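Long-range contacts in uncharacterized ATP-binding protein MJECL15 (Methanocaldococcus jannaschii, PDB 3H92), which is of unknown function but probably binds ATP, and is represented here by a C-terminal domain of the HTH clan, consistent with a winged-helix fold: residues 11-16 and 82-87; 45-50 and 76-81. One frame throughout, in Å; residues are numbered along the deposited sequence.

Interaction 1: residues 11-16 and 82-87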
loop_
_atom_site.group_PDB
_atom_site.type_symbol
_atom_site.label_atom_id
_atom_site.label_comp_id
_atom_site.label_asym_id
_atom_site.label_seq_id
_atom_site.Cartn_x
_atom_site.Cartn_y
_atom_site.Cartn_z
ATOM N N GLU A 11 13.287 5.730 -5.669
ATOM C CA GLU A 11 12.640 7.018 -5.360
ATOM C C GLU A 11 11.474 7.311 -6.307
ATOM O O GLU A 11 10.626 8.143 -5.991
ATOM C CB GLU A 11 13.632 8.203 -5.265
ATOM C CG GLU A 11 13.834 8.757 -3.786
ATOM C CD GLU A 11 12.744 9.801 -3.303
ATOM O OE1 GLU A 11 12.337 10.677 -4.120
ATOM O OE2 GLU A 11 12.325 9.771 -2.100
ATOM N N GLU A 12 11.423 6.617 -7.446
ATOM C CA GLU A 12 10.254 6.670 -8.333
ATOM C C GLU A 12 9.021 6.144 -7.579
ATOM O O GLU A 12 7.995 6.827 -7.469
ATOM C CB GLU A 12 10.489 5.820 -9.594
ATOM C CG GLU A 12 10.121 6.494 -10.926
ATOM C CD GLU A 12 11.350 7.031 -11.703
ATOM O OE1 GLU A 12 11.701 8.237 -11.527
ATOM O OE2 GLU A 12 11.966 6.244 -12.487
ATOM N N GLU A 13 9.156 4.920 -7.060
ATOM C CA GLU A 13 8.100 4.259 -6.280
ATOM C C GLU A 13 7.935 4.836 -4.890
ATOM O O GLU A 13 6.873 4.748 -4.299
ATOM C CB GLU A 13 8.349 2.765 -6.123
ATOM C CG GLU A 13 7.036 1.999 -6.018
ATOM C CD GLU A 13 6.356 1.778 -7.384
ATOM O OE1 GLU A 13 7.101 1.736 -8.387
ATOM O OE2 GLU A 13 5.097 1.626 -7.458
ATOM N N ARG A 14 9.009 5.383 -4.360
ATOM C CA ARG A 14 8.929 6.182 -3.170
ATOM C C ARG A 14 8.137 7.475 -3.432
ATOM O O ARG A 14 7.297 7.861 -2.632
ATOM C CB ARG A 14 10.324 6.536 -2.753
ATOM C CG ARG A 14 10.462 6.857 -1.357
ATOM C CD ARG A 14 11.138 5.760 -0.623
ATOM N NE ARG A 14 12.258 6.291 0.142
ATOM C CZ ARG A 14 12.175 7.290 1.030
ATOM N NH1 ARG A 14 13.271 7.676 1.691
ATOM N NH2 ARG A 14 11.017 7.934 1.270
ATOM N N ASN A 15 8.398 8.136 -4.562
ATOM C CA ASN A 15 7.590 9.290 -4.962
ATOM C C ASN A 15 6.181 8.879 -5.345
ATOM O O ASN A 15 5.250 9.652 -5.158
ATOM C CB ASN A 15 8.234 10.115 -6.091
ATOM C CG ASN A 15 8.664 11.506 -5.623
ATOM O OD1 ASN A 15 7.833 12.351 -5.209
ATOM N ND2 ASN A 15 9.976 11.757 -5.682
ATOM N N HIS A 16 6.022 7.669 -5.874
ATOM C CA HIS A 16 4.676 7.131 -6.080
ATOM C C HIS A 16 3.898 7.008 -4.759
ATOM O O HIS A 16 2.802 7.496 -4.656
ATOM C CB HIS A 16 4.720 5.785 -6.779
ATOM C CG HIS A 16 3.364 5.180 -7.012
ATOM N ND1 HIS A 16 3.134 3.818 -6.967
ATOM C CD2 HIS A 16 2.162 5.752 -7.295
ATOM C CE1 HIS A 16 1.852 3.578 -7.199
ATOM N NE2 HIS A 16 1.239 4.732 -7.401
ATOM N N TYR A 82 8.784 -5.446 -5.339
ATOM C CA TYR A 82 9.784 -5.308 -4.265
ATOM C C TYR A 82 10.139 -3.875 -4.047
ATOM O O TYR A 82 10.402 -3.483 -2.937
ATOM C CB TYR A 82 11.065 -6.058 -4.595
ATOM C CG TYR A 82 10.924 -7.556 -4.721
ATOM C CD1 TYR A 82 9.752 -8.240 -4.308
ATOM C CD2 TYR A 82 11.996 -8.322 -5.221
ATOM C CE1 TYR A 82 9.646 -9.642 -4.423
ATOM C CE2 TYR A 82 11.907 -9.727 -5.333
ATOM C CZ TYR A 82 10.733 -10.359 -4.924
ATOM O OH TYR A 82 10.666 -11.725 -5.020
ATOM N N LEU A 83 10.221 -3.102 -5.125
ATOM C CA LEU A 83 10.346 -1.644 -5.049
ATOM C C LEU A 83 9.311 -0.993 -4.153
ATOM O O LEU A 83 9.643 -0.110 -3.359
ATOM C CB LEU A 83 10.151 -1.054 -6.446
ATOM C CG LEU A 83 11.296 -0.346 -7.169
ATOM C CD1 LEU A 83 11.461 -0.776 -8.630
ATOM C CD2 LEU A 83 11.011 1.127 -7.097
ATOM N N VAL A 84 8.047 -1.384 -4.326
ATOM C CA VAL A 84 6.969 -0.862 -3.495
ATOM C C VAL A 84 7.244 -1.315 -2.073
ATOM O O VAL A 84 7.207 -0.531 -1.089
ATOM C CB VAL A 84 5.562 -1.375 -3.952
ATOM C CG1 VAL A 84 4.514 -1.015 -2.929
ATOM C CG2 VAL A 84 5.149 -0.768 -5.286
ATOM N N TRP A 85 7.552 -2.583 -1.926
ATOM C CA TRP A 85 7.813 -3.065 -0.572
ATOM C C TRP A 85 8.938 -2.319 0.109
ATOM O O TRP A 85 8.881 -1.969 1.285
ATOM C CB TRP A 85 8.167 -4.524 -0.582
ATOM C CG TRP A 85 8.194 -5.133 0.756
ATOM C CD1 TRP A 85 7.299 -4.980 1.759
ATOM C CD2 TRP A 85 9.116 -6.077 1.176
ATOM N NE1 TRP A 85 7.645 -5.784 2.827
ATOM C CE2 TRP A 85 8.760 -6.476 2.465
ATOM C CE3 TRP A 85 10.222 -6.656 0.566
ATOM C CZ2 TRP A 85 9.482 -7.398 3.170
ATOM C CZ3 TRP A 85 10.933 -7.595 1.252
ATOM C CH2 TRP A 85 10.574 -7.958 2.546
ATOM N N ASN A 86 9.966 -2.024 -0.631
ATOM C CA ASN A 86 11.036 -1.309 -0.006
ATOM C C ASN A 86 10.706 0.136 0.288
ATOM O O ASN A 86 11.280 0.684 1.203
ATOM C CB ASN A 86 12.276 -1.419 -0.832
ATOM C CG ASN A 86 12.841 -2.844 -0.845
ATOM O OD1 ASN A 86 13.034 -3.428 -1.923
ATOM N ND2 ASN A 86 13.109 -3.417 0.354
ATOM N N ALA A 87 9.806 0.757 -0.483
ATOM C CA ALA A 87 9.381 2.135 -0.240
ATOM C C ALA A 87 8.545 2.182 1.039
ATOM O O ALA A 87 8.722 3.052 1.835
ATOM C CB ALA A 87 8.607 2.657 -1.393
#
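E13 and R14 of helix 8-27 meet L83, V84 and A87 of helix 82-91 in a helix-helix crossing, where the N-terminal helix packs on the C-terminal one at the side of a small helix-turn-helix-clan domain. The axes of the two short segments approach to 8.6 Å and cross at -64°. The contact buries 260 Å² in all. E13 has the largest share, mainly through CB and CG, with one carboxylate oxygen also touching V84. Its CB points at helix 82-91 and touches L83 CD2 at 3.3 Å, the two side chains crossing at about a right angle. E13 CG lies 3.4 Å from V84 CG2. Beyond CG the chain bends, chi2 79° bringing CD round beside the same methyl. The carboxylate follows, with V84 CG2 3.2 Å from E13 OE2, so one oxygen of the acid rests against a buried valine. That oxygen also takes a hydrogen bond from H16 ND1, one turn further along, 3.0 Å from E13 OE2; the donor stands 51° out of the carboxylate plane. The bond ties the acid to its own helix and would probably help steady the bent chain. An alanine at E13 would keep the CB contact to L83 but would probably leave V84 CG2 facing a gap and H16 ND1 without this acceptor. At the other end of the crossing the small A87 lets the backbones close in, its CA only 5.0 Å from R14 CA. L10, from the same N-terminal helix, also packs on L83 and A87, and I67 touches both V84 and H16. A87 CB sits 4.0 Å from R14 CA, while R14 CD lies 4.1 Å from A87 CB.

Interaction 2: residues 45-50 and 76-81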
loop_
_atom_site.group_PDB
_atom_site.type_symbol
_atom_site.label_atom_id
_atom_site.label_comp_id
_atom_site.label_asym_id
_atom_site.label_seq_id
_atom_site.Cartn_x
_atom_site.Cartn_y
_atom_site.Cartn_z
ATOM N N ASP A 45 6.171 -6.027 8.438
ATOM C CA ASP A 45 6.453 -7.185 9.227
ATOM C C ASP A 45 6.198 -8.417 8.441
ATOM O O ASP A 45 6.778 -9.430 8.714
ATOM C CB ASP A 45 5.548 -7.236 10.448
ATOM C CG ASP A 45 5.892 -6.193 11.487
ATOM O OD1 ASP A 45 7.101 -6.001 11.796
ATOM O OD2 ASP A 45 4.925 -5.593 12.010
ATOM N N ASN A 46 5.271 -8.344 7.519
ATOM C CA ASN A 46 4.884 -9.508 6.748
ATOM C C ASN A 46 4.616 -9.139 5.332
ATOM O O ASN A 46 3.630 -8.458 5.078
ATOM C CB ASN A 46 3.579 -10.063 7.290
ATOM C CG ASN A 46 3.756 -10.763 8.583
ATOM O OD1 ASN A 46 4.300 -11.855 8.621
ATOM N ND2 ASN A 46 3.309 -10.144 9.661
ATOM N N TYR A 47 5.404 -9.694 4.418
ATOM C CA TYR A 47 5.330 -9.382 2.977
ATOM C C TYR A 47 4.033 -9.724 2.313
ATOM O O TYR A 47 3.583 -9.019 1.439
ATOM C CB TYR A 47 6.421 -10.160 2.283
ATOM C CG TYR A 47 6.453 -10.041 0.794
ATOM C CD1 TYR A 47 6.882 -8.903 0.195
ATOM C CD2 TYR A 47 6.116 -11.105 -0.003
ATOM C CE1 TYR A 47 7.001 -8.804 -1.169
ATOM C CE2 TYR A 47 6.200 -11.011 -1.398
ATOM C CZ TYR A 47 6.649 -9.842 -1.950
ATOM O OH TYR A 47 6.738 -9.728 -3.288
ATOM N N GLU A 48 3.465 -10.866 2.671
ATOM C CA GLU A 48 2.194 -11.310 2.106
ATOM C C GLU A 48 1.266 -11.626 3.241
ATOM O O GLU A 48 1.686 -12.183 4.253
ATOM C CB GLU A 48 2.401 -12.593 1.306
ATOM C CG GLU A 48 1.167 -13.064 0.538
ATOM C CD GLU A 48 1.437 -14.318 -0.323
ATOM O OE1 GLU A 48 2.649 -14.685 -0.509
ATOM O OE2 GLU A 48 0.432 -14.922 -0.802
ATOM N N LEU A 49 -0.007 -11.294 3.079
ATOM C CA LEU A 49 -0.903 -11.517 4.174
ATOM C C LEU A 49 -2.319 -11.752 3.746
ATOM O O LEU A 49 -2.676 -11.478 2.620
ATOM C CB LEU A 49 -0.776 -10.382 5.215
ATOM C CG LEU A 49 -0.705 -8.939 4.835
ATOM C CD1 LEU A 49 -2.121 -8.531 4.458
ATOM C CD2 LEU A 49 -0.118 -8.093 6.004
ATOM N N PRO A 50 -3.128 -12.342 4.646
ATOM C CA PRO A 50 -4.517 -12.562 4.272
ATOM C C PRO A 50 -5.177 -11.255 3.882
ATOM O O PRO A 50 -4.895 -10.223 4.493
ATOM C CB PRO A 50 -5.133 -13.164 5.527
ATOM C CG PRO A 50 -3.946 -13.823 6.256
ATOM C CD PRO A 50 -2.797 -12.886 5.979
ATOM N N THR A 76 -4.613 -13.620 -0.662
ATOM C CA THR A 76 -3.604 -12.802 0.031
ATOM C C THR A 76 -3.309 -11.502 -0.703
ATOM O O THR A 76 -3.587 -11.356 -1.904
ATOM C CB THR A 76 -2.264 -13.569 0.214
ATOM O OG1 THR A 76 -1.760 -13.997 -1.064
ATOM C CG2 THR A 76 -2.461 -14.793 1.093
ATOM N N LEU A 77 -2.751 -10.562 0.052
ATOM C CA LEU A 77 -2.274 -9.303 -0.476
ATOM C C LEU A 77 -0.778 -9.243 -0.247
ATOM O O LEU A 77 -0.271 -9.805 0.727
ATOM C CB LEU A 77 -2.892 -8.121 0.266
ATOM C CG LEU A 77 -4.431 -8.002 0.174
ATOM C CD1 LEU A 77 -4.945 -7.002 1.225
ATOM C CD2 LEU A 77 -4.844 -7.548 -1.211
ATOM N N LYS A 78 -0.106 -8.527 -1.130
ATOM C CA LYS A 78 1.333 -8.270 -0.979
ATOM C C LYS A 78 1.628 -7.023 -1.796
ATOM O O LYS A 78 0.823 -6.652 -2.610
ATOM C CB LYS A 78 2.200 -9.463 -1.453
ATOM C CG LYS A 78 2.129 -9.841 -2.913
ATOM C CD LYS A 78 2.902 -11.133 -3.085
ATOM C CE LYS A 78 2.991 -11.534 -4.503
ATOM N NZ LYS A 78 3.494 -12.964 -4.630
ATOM N N PRO A 79 2.768 -6.395 -1.549
ATOM C CA PRO A 79 3.155 -5.237 -2.327
ATOM C C PRO A 79 3.253 -5.630 -3.802
ATOM O O PRO A 79 3.545 -6.781 -4.124
ATOM C CB PRO A 79 4.528 -4.852 -1.761
ATOM C CG PRO A 79 4.558 -5.450 -0.359
ATOM C CD PRO A 79 3.817 -6.769 -0.558
ATOM N N GLN A 80 2.961 -4.676 -4.669
ATOM C CA GLN A 80 2.870 -4.912 -6.083
ATOM C C GLN A 80 4.239 -5.275 -6.640
ATOM O O GLN A 80 4.328 -5.982 -7.653
ATOM C CB GLN A 80 2.347 -3.664 -6.756
ATOM C CG GLN A 80 2.041 -3.825 -8.206
ATOM C CD GLN A 80 0.756 -4.579 -8.417
ATOM O OE1 GLN A 80 -0.274 -4.270 -7.794
ATOM N NE2 GLN A 80 0.785 -5.568 -9.319
ATOM N N SER A 81 5.301 -4.799 -5.989
ATOM C CA SER A 81 6.667 -5.153 -6.374
ATOM C C SER A 81 7.560 -4.965 -5.204
ATOM O O SER A 81 7.155 -4.350 -4.202
ATOM C CB SER A 81 7.181 -4.213 -7.466
ATOM O OG SER A 81 7.487 -2.962 -6.881
HETATM O O HOH W 1 5.908 -7.701 -4.587
#
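The Y47 ring has K78 CB over one face, 4.3 Å above the plane and offset toward the rim, while P79 CD approaches obliquely in an off-centre CH-pi contact, 4.2 Å from the ring centroid. K78 CD reaches the ring at CE2, and the hydroxyl is joined by a water to P79 O; outside the pair, W85 meets the ring edge-to-face. Just beyond, the chain settles into the antiparallel pairing of strand 49-50 with the central strand 76-79 of a three-stranded sheet. L49 and L77 form its hydrogen-bonded pair: L49 N gives to L77 O at 2.8 Å and L77 N to L49 O at 2.7 Å. Their side chains share one side of the sheet and pack on F43 and I54. E48 has CG anti to N (chi1 -173°), and the chain stays extended beyond it, which carries OE2 to T76 OG1. The hydrogen bond from T76 OG1 to E48 OE2 is modelled so short that its length is doubtful. K74 adds a salt bridge to the same oxygen, and K78 NZ lies 4.5 Å from E48 OE1, beyond salt-bridge range. The K74 salt bridge, with K78 as a more distant charge, would probably keep E48 ionised.

How the interactions relate
From the N terminus, the chain first runs through helix 8-27, whose early turns pair with the C-terminal helix in interaction 1. It then passes helix 33-45 and enters 45-50, crosses helix 56-64 and strand 68-71, and returns along 76-81, closing the shorter loop of interaction 2. Helix 82-91 follows directly and closes the longer loop, so interaction 2 nests within interaction 1. Their centres lie about 14 Å apart, yet they touch: W85 and V84 pack on P79, and Y82 on Y47. The C-terminal helix is thus held between the end of the central strand with the Y47 loop and the N-terminal helix, joining both ends of the domain.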